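Local coordinates for protein aminopeptidase C (Lactobacillus rhamnosus, PDB 4K7C) that probably removes amino acids from the N-termini of peptides as a cysteine aminopeptidase of the peptidase C1-like, papain-related family, at residues A[296-299]-A[300-303]. Sequence-based numbering, arbitrary orientation.
Sequences LDID and TFKD
With chi1 of D297 at 71°, its carboxylate is folded back over its own main chain toward the helix start, and chi1 of T300 at -55° turns OG1 back to meet that carboxylate. The result is an N-cap: D297 precedes helix 298-310, and its OD2 accepts from T300 N at 3.2 Å, the donor lying well above the carboxylate plane. T300 OG1 donates to the other oxygen, OD1, so both carboxylate oxygens are used by one residue; D297 has a second conformer, so both side-chain bonds describe this conformer alone, and the very short OG1 to OD1 separation is doubtful in length. The first turn winds on through F301 N to D297 O (3.0 Å), K302 N to I298 O and D303 N to D299 O. Beside the cap, T300 CG2 meets L296 CD1 at 4.0 Å, the two side chains crossing at about a right angle. I298 CD1 approaches F301 CD2 obliquely (3.9 Å), while I298 CG1 lies against K302 CD. The buried F301 side chain also touches I263, F404 and V411, joining strands 260-264 and 408-414 and helix 401-407. K302 NZ salt-bridges D401 and D405; it also donates to a water (2.8 Å) that donates to D299 OD1.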
loop_
_atom_site.group_PDB
_atom_site.type_symbol
_atom_site.label_atom_id
_atom_site.label_comp_id
_atom_site.label_asym_id
_atom_site.label_seq_id
_atom_site.Cartn_x
_atom_site.Cartn_y
_atom_site.Cartn_z
ATOM N N LEU A 296 -31.698 14.543 -35.744
ATOM C CA LEU A 296 -32.502 13.467 -36.284
ATOM C C LEU A 296 -33.147 12.668 -35.158
ATOM O O LEU A 296 -32.607 12.607 -34.029
ATOM C CB LEU A 296 -31.628 12.523 -37.082
ATOM C CG LEU A 296 -30.912 13.154 -38.285
ATOM C CD1 LEU A 296 -30.037 12.103 -38.903
ATOM C CD2 LEU A 296 -31.947 13.671 -39.320
ATOM N N ASP A 297 -34.260 12.023 -35.495
ATOM C CA ASP A 297 -34.946 11.106 -34.589
ATOM C C ASP A 297 -34.029 9.933 -34.219
ATOM O O ASP A 297 -33.127 9.564 -34.967
ATOM C CB ASP A 297 -36.218 10.565 -35.235
ATOM C CG ASP A 297 -35.929 9.614 -36.334
ATOM O OD1 ASP A 297 -35.540 10.084 -37.415
ATOM O OD2 ASP A 297 -36.083 8.399 -36.125
ATOM N N ILE A 298 -34.306 9.326 -33.089
ATOM C CA ILE A 298 -33.414 8.314 -32.496
ATOM C C ILE A 298 -33.356 7.077 -33.325
ATOM O O ILE A 298 -32.300 6.538 -33.445
ATOM C CB ILE A 298 -33.786 7.986 -30.995
ATOM C CG1 ILE A 298 -32.685 7.179 -30.260
ATOM C CG2 ILE A 298 -35.106 7.235 -30.937
ATOM C CD1 ILE A 298 -31.338 7.900 -30.278
ATOM N N ASP A 299 -34.420 6.644 -33.989
ATOM C CA ASP A 299 -34.283 5.445 -34.852
ATOM C C ASP A 299 -33.297 5.621 -36.038
ATOM O O ASP A 299 -32.490 4.730 -36.354
ATOM C CB ASP A 299 -35.683 5.029 -35.395
ATOM C CG ASP A 299 -36.582 4.449 -34.281
ATOM O OD1 ASP A 299 -36.067 3.889 -33.301
ATOM O OD2 ASP A 299 -37.788 4.570 -34.403
ATOM N N THR A 300 -33.424 6.766 -36.704
ATOM C CA THR A 300 -32.583 7.139 -37.879
ATOM C C THR A 300 -31.116 7.316 -37.410
ATOM O O THR A 300 -30.180 6.766 -37.989
ATOM C CB THR A 300 -33.059 8.469 -38.490
ATOM O OG1 THR A 300 -34.481 8.437 -38.850
ATOM C CG2 THR A 300 -32.236 8.848 -39.702
ATOM N N PHE A 301 -30.978 7.965 -36.260
ATOM C CA PHE A 301 -29.656 8.201 -35.624
ATOM C C PHE A 301 -29.001 6.851 -35.411
ATOM O O PHE A 301 -27.823 6.629 -35.800
ATOM C CB PHE A 301 -29.994 8.955 -34.281
ATOM C CG PHE A 301 -28.857 9.361 -33.434
ATOM C CD1 PHE A 301 -28.554 10.721 -33.280
ATOM C CD2 PHE A 301 -28.243 8.441 -32.593
ATOM C CE1 PHE A 301 -27.588 11.154 -32.409
ATOM C CE2 PHE A 301 -27.233 8.856 -31.749
ATOM C CZ PHE A 301 -26.913 10.204 -31.598
ATOM N N LYS A 302 -29.718 5.952 -34.719
ATOM C CA LYS A 302 -29.146 4.634 -34.427
ATOM C C LYS A 302 -28.871 3.798 -35.685
ATOM O O LYS A 302 -27.869 3.066 -35.785
ATOM C CB LYS A 302 -30.072 3.854 -33.478
ATOM C CG LYS A 302 -29.949 4.267 -32.051
ATOM C CD LYS A 302 -31.179 3.929 -31.187
ATOM C CE LYS A 302 -31.342 2.458 -31.010
ATOM N NZ LYS A 302 -32.573 2.043 -30.313
ATOM N N ASP A 303 -29.806 3.825 -36.647
ATOM C CA ASP A 303 -29.572 3.075 -37.916
ATOM C C ASP A 303 -28.339 3.504 -38.670
ATOM O O ASP A 303 -27.641 2.675 -39.176
ATOM C CB ASP A 303 -30.763 3.214 -38.838
ATOM C CG ASP A 303 -31.965 2.383 -38.360
ATOM O OD1 ASP A 303 -31.799 1.444 -37.537
ATOM O OD2 ASP A 303 -33.067 2.663 -38.883
HETATM O O HOH W 1 -34.274 2.300 -32.582
#